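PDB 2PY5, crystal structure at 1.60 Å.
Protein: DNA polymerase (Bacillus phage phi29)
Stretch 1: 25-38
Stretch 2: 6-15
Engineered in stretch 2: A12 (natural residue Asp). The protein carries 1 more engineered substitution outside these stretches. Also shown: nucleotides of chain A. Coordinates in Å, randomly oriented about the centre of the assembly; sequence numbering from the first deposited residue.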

# COMPACT_ATOMS: atom_id res chain seq x y z
N TRP F 25 12.75 14.76 22.05
CA TRP F 25 13.92 14.69 22.94
C TRP F 25 15.22 14.42 22.20
O TRP F 25 16.29 14.58 22.77
CB TRP F 25 13.72 13.70 24.10
CG TRP F 25 13.59 12.24 23.72
CD1 TRP F 25 12.43 11.55 23.59
CD2 TRP F 25 14.64 11.30 23.50
NE1 TRP F 25 12.69 10.23 23.30
CE2 TRP F 25 14.04 10.05 23.23
CE3 TRP F 25 16.05 11.38 23.51
CZ2 TRP F 25 14.79 8.90 22.95
CZ3 TRP F 25 16.79 10.24 23.24
CH2 TRP F 25 16.16 9.01 22.97
N ALA F 26 15.13 14.01 20.94
CA ALA F 26 16.31 13.87 20.09
C ALA F 26 15.96 14.10 18.63
O ALA F 26 14.86 13.79 18.20
CB ALA F 26 16.94 12.49 20.24
N TYR F 27 16.90 14.69 17.89
CA TYR F 27 16.83 14.76 16.44
C TYR F 27 18.13 14.24 15.85
O TYR F 27 19.17 14.25 16.51
CB TYR F 27 16.60 16.20 15.95
CG TYR F 27 17.83 17.11 16.07
CD1 TYR F 27 18.85 17.09 15.12
CD2 TYR F 27 17.96 17.98 17.15
CE1 TYR F 27 19.97 17.93 15.24
CE2 TYR F 27 19.07 18.82 17.26
CZ TYR F 27 20.08 18.78 16.30
OH TYR F 27 21.19 19.60 16.41
N GLY F 28 18.06 13.81 14.60
CA GLY F 28 19.25 13.49 13.83
C GLY F 28 19.01 13.93 12.41
O GLY F 28 17.88 13.83 11.90
N TYR F 29 20.06 14.43 11.77
CA TYR F 29 20.10 14.60 10.31
C TYR F 29 21.39 14.07 9.73
O TYR F 29 22.41 14.09 10.38
CB TYR F 29 19.86 16.06 9.88
CG TYR F 29 20.92 17.07 10.25
CD1 TYR F 29 22.15 17.13 9.56
CD2 TYR F 29 20.71 17.99 11.27
CE1 TYR F 29 23.13 18.06 9.88
CE2 TYR F 29 21.68 18.93 11.60
CZ TYR F 29 22.88 18.96 10.89
OH TYR F 29 23.86 19.88 11.21
N MET F 30 21.32 13.57 8.49
CA MET F 30 22.48 13.01 7.81
C MET F 30 22.35 13.30 6.31
O MET F 30 21.33 13.01 5.71
CB MET F 30 22.57 11.49 8.05
CG MET F 30 23.73 10.84 7.31
SD MET F 30 24.00 9.10 7.72
CE MET F 30 24.83 9.24 9.29
N ASN F 31 23.43 13.87 5.74
CA ASN F 31 23.51 14.19 4.31
C ASN F 31 23.48 12.87 3.52
O ASN F 31 24.34 12.02 3.71
CB ASN F 31 24.80 14.98 4.09
CG ASN F 31 24.95 15.54 2.69
OD1 ASN F 31 25.62 16.57 2.50
ND2 ASN F 31 24.40 14.89 1.72
N ILE F 32 22.46 12.72 2.69
CA ILE F 32 22.22 11.49 1.92
C ILE F 32 23.36 11.19 0.95
O ILE F 32 23.65 10.01 0.67
CB ILE F 32 20.86 11.61 1.18
CG1 ILE F 32 19.72 11.53 2.19
CG2 ILE F 32 20.67 10.51 0.11
CD1 ILE F 32 18.34 11.88 1.61
N GLU F 33 24.00 12.24 0.47
CA GLU F 33 25.12 12.11 -0.46
C GLU F 33 26.45 11.90 0.25
O GLU F 33 27.34 11.28 -0.31
CB GLU F 33 25.21 13.34 -1.38
CG GLU F 33 23.96 13.57 -2.21
CD GLU F 33 24.08 14.78 -3.12
OE1 GLU F 33 24.17 15.91 -2.59
OE2 GLU F 33 24.08 14.60 -4.36
N ASP F 34 26.58 12.42 1.47
CA ASP F 34 27.81 12.32 2.25
C ASP F 34 27.46 11.93 3.67
O ASP F 34 27.27 12.79 4.55
CB ASP F 34 28.57 13.66 2.24
CG ASP F 34 29.81 13.64 3.14
OD1 ASP F 34 30.26 12.54 3.54
OD2 ASP F 34 30.32 14.73 3.44
N HIS F 35 27.40 10.62 3.91
CA HIS F 35 26.92 10.09 5.18
C HIS F 35 27.85 10.45 6.34
O HIS F 35 27.55 10.15 7.49
CB HIS F 35 26.66 8.56 5.11
CG HIS F 35 25.72 8.15 4.01
ND1 HIS F 35 25.70 6.87 3.51
CD2 HIS F 35 24.81 8.85 3.30
CE1 HIS F 35 24.80 6.80 2.54
NE2 HIS F 35 24.24 7.99 2.39
N SER F 36 28.98 11.12 6.05
CA SER F 36 29.88 11.63 7.09
C SER F 36 29.42 12.96 7.70
O SER F 36 29.86 13.32 8.79
CB SER F 36 31.32 11.77 6.54
OG SER F 36 31.51 12.99 5.84
N GLU F 37 28.55 13.69 6.99
CA GLU F 37 27.99 14.95 7.50
C GLU F 37 26.67 14.66 8.20
O GLU F 37 25.65 14.38 7.55
CB GLU F 37 27.74 15.94 6.37
CG GLU F 37 27.23 17.29 6.87
CD GLU F 37 26.55 18.12 5.81
OE1 GLU F 37 26.85 17.94 4.60
OE2 GLU F 37 25.73 18.98 6.19
N TYR F 38 26.70 14.73 9.53
CA TYR F 38 25.53 14.41 10.31
C TYR F 38 25.59 15.08 11.67
O TYR F 38 26.65 15.49 12.12
CB TYR F 38 25.39 12.88 10.45
CG TYR F 38 26.23 12.30 11.55
CD1 TYR F 38 25.67 12.05 12.80
CD2 TYR F 38 27.57 12.02 11.36
CE1 TYR F 38 26.40 11.54 13.81
CE2 TYR F 38 28.33 11.50 12.39
CZ TYR F 38 27.73 11.27 13.62
OH TYR F 38 28.47 10.75 14.66
P DT A 7 10.43 5.40 15.47
OP1 DT A 7 11.84 5.79 15.32
OP2 DT A 7 10.07 3.97 15.62
O5' DT A 7 9.78 6.12 16.74
C5' DT A 7 9.81 7.53 16.88
C4' DT A 7 9.14 7.89 18.19
O4' DT A 7 7.79 7.40 18.19
C3' DT A 7 9.76 7.28 19.45
O3' DT A 7 10.85 8.05 19.97
C2' DT A 7 8.57 7.33 20.40
C1' DT A 7 7.39 7.05 19.50
N1 DT A 7 6.93 5.61 19.51
C2 DT A 7 6.05 5.24 20.50
O2 DT A 7 5.64 6.00 21.35
N3 DT A 7 5.66 3.93 20.45
C4 DT A 7 6.04 2.97 19.54
O4 DT A 7 5.62 1.81 19.60
C5 DT A 7 6.97 3.42 18.53
C7 DT A 7 7.45 2.47 17.48
C6 DT A 7 7.37 4.71 18.55
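Stretch 2, residues 6-15: RKMYSCAFET

The most distinctive feature of this contact is its far end, where a nucleotide binds the end of stretch 2 and a water links it to W25: the O3' atom of DT7 of chain A donates a hydrogen bond to E14 OE1 (2.7 Å) and accepts one from the backbone, T15 N to DT7 O3' at 3.0 Å. Water 2 extends the link to stretch 1. It accepts from W25 NE1 (2.9 Å), donates to T15 O (3.0 Å), and lies 2.9 Å from DT7 O3'.

Stretch 2 runs in an extended conformation through residues 8-15 and pairs antiparallel with strand 26-31, the N-to-C directions enclosing 157° and the axes approaching to 4.4 Å. The register places E14 opposite A26, F13 opposite Y27, A12 opposite G28, C11 opposite Y29, S10 opposite M30 and Y9 opposite N31. Hydrogen-bonded pairs alternate with non-hydrogen-bonded ones, and the CA-CA separation alternates with them, from 5.0-5.3 Å in the former to 4.3-4.4 Å in the latter. S10 N to M30 O and M30 N to S10 O both measure 2.8 Å; A12 N to G28 O is 3.0 Å and G28 N to A12 O 2.9 Å; E14 N to A26 O is 2.9 Å and A26 N to E14 O 3.2 Å. E14 O also accepts from W25 N (2.9 Å), so this carbonyl serves two donors where stretch 1 turns its corner. At the other end, I32 N to M8 O (2.8 Å) carries the ladder one step past the strand.

On the face bearing Y27, Y29, N31, Y9, C11 and F13, side chains meet in succession. Y27 CB lies 3.8 Å from F13 CD2, at the edge of the phenyl ring, and Y29 CB lies 3.8 Å from C11 SG. The rings of Y29 and Y9 meet obliquely, nearly perpendicular, with Y29 CD1 3.7 Å from Y9 CD2. The Y9 hydroxyl reaches beyond the strand to the last residue of the type I turn D34-E37, where Y9 OH donates to E37 OE2 (2.6 Å). K7 NZ forms a salt bridge with E37 OE1 (3.1 Å), so one carboxylate receives both side chains.

The face bearing A26, G28, M30, S10, A12 and E14 is sparer at its centre, where the engineered A12 faces G28, which has no side chain. Towards the corner, E14 CB packs over one face of the W25 indole, 3.4 Å from W25 CE2. Beyond the opposite end, I32 CD1 contacts M8 CB at 3.8 Å and E33 CG lies 3.7 Å from M8 CE.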

# COMPACT_ATOMS: atom_id res chain seq x y z
N ARG F 6 20.39 21.44 -4.75
CA ARG F 6 20.01 21.33 -3.35
C ARG F 6 20.53 20.06 -2.70
O ARG F 6 20.44 18.97 -3.27
CB ARG F 6 18.48 21.37 -3.20
CG ARG F 6 17.87 22.67 -3.65
CD ARG F 6 16.39 22.57 -3.79
NE ARG F 6 15.73 22.51 -2.49
CZ ARG F 6 15.58 23.55 -1.68
NH1 ARG F 6 16.00 24.76 -2.02
NH2 ARG F 6 14.97 23.39 -0.52
N LYS F 7 21.05 20.20 -1.48
CA LYS F 7 21.44 19.07 -0.66
C LYS F 7 20.21 18.32 -0.18
O LYS F 7 19.10 18.88 -0.17
CB LYS F 7 22.27 19.54 0.53
CG LYS F 7 23.67 20.04 0.17
CD LYS F 7 24.38 20.53 1.44
CE LYS F 7 25.85 20.21 1.46
NZ LYS F 7 26.43 20.43 2.83
N MET F 8 20.41 17.06 0.21
CA MET F 8 19.35 16.19 0.70
C MET F 8 19.78 15.53 2.00
O MET F 8 20.91 15.02 2.10
CB MET F 8 19.02 15.08 -0.31
CG MET F 8 18.77 15.57 -1.72
SD MET F 8 18.68 14.22 -2.92
CE MET F 8 20.31 13.49 -2.80
N TYR F 9 18.87 15.51 2.95
CA TYR F 9 19.15 14.94 4.27
C TYR F 9 18.11 13.95 4.67
O TYR F 9 16.93 14.17 4.45
CB TYR F 9 19.20 16.05 5.33
CG TYR F 9 20.37 16.99 5.18
CD1 TYR F 9 20.31 18.07 4.30
CD2 TYR F 9 21.54 16.79 5.89
CE1 TYR F 9 21.38 18.93 4.16
CE2 TYR F 9 22.61 17.62 5.75
CZ TYR F 9 22.54 18.70 4.88
OH TYR F 9 23.64 19.54 4.74
N SER F 10 18.57 12.89 5.32
CA SER F 10 17.75 11.94 6.05
C SER F 10 17.67 12.34 7.52
O SER F 10 18.70 12.51 8.17
CB SER F 10 18.40 10.56 5.97
OG SER F 10 17.67 9.62 6.72
N CYS F 11 16.44 12.46 8.03
CA CYS F 11 16.18 12.98 9.38
C CYS F 11 15.31 12.07 10.23
O CYS F 11 14.56 11.28 9.72
CB CYS F 11 15.48 14.33 9.25
SG CYS F 11 16.40 15.58 8.33
N ALA F 12 15.41 12.21 11.55
CA ALA F 12 14.53 11.49 12.46
C ALA F 12 14.40 12.25 13.77
O ALA F 12 15.29 13.01 14.15
CB ALA F 12 15.07 10.11 12.75
N PHE F 13 13.27 12.03 14.44
CA PHE F 13 13.07 12.48 15.82
C PHE F 13 12.81 11.30 16.74
O PHE F 13 12.20 10.29 16.33
CB PHE F 13 11.82 13.35 15.94
CG PHE F 13 11.86 14.68 15.20
CD1 PHE F 13 10.69 15.21 14.73
CD2 PHE F 13 13.04 15.40 15.04
CE1 PHE F 13 10.65 16.43 14.11
CE2 PHE F 13 13.02 16.62 14.40
CZ PHE F 13 11.81 17.13 13.92
N GLU F 14 13.26 11.41 17.99
CA GLU F 14 12.75 10.58 19.08
C GLU F 14 11.91 11.51 19.95
O GLU F 14 12.28 12.66 20.18
CB GLU F 14 13.85 9.92 19.88
CG GLU F 14 14.85 9.11 19.06
CD GLU F 14 14.25 7.89 18.36
OE1 GLU F 14 13.14 7.42 18.71
OE2 GLU F 14 14.92 7.38 17.44
N THR F 15 10.78 10.99 20.44
CA THR F 15 9.79 11.85 21.07
C THR F 15 9.29 11.25 22.39
O THR F 15 9.34 10.04 22.59
CB THR F 15 8.60 12.08 20.12
OG1 THR F 15 7.99 10.81 19.84
CG2 THR F 15 9.06 12.71 18.80
O HOH W 1 23.10 16.25 -0.28
O HOH W 2 11.23 7.74 22.80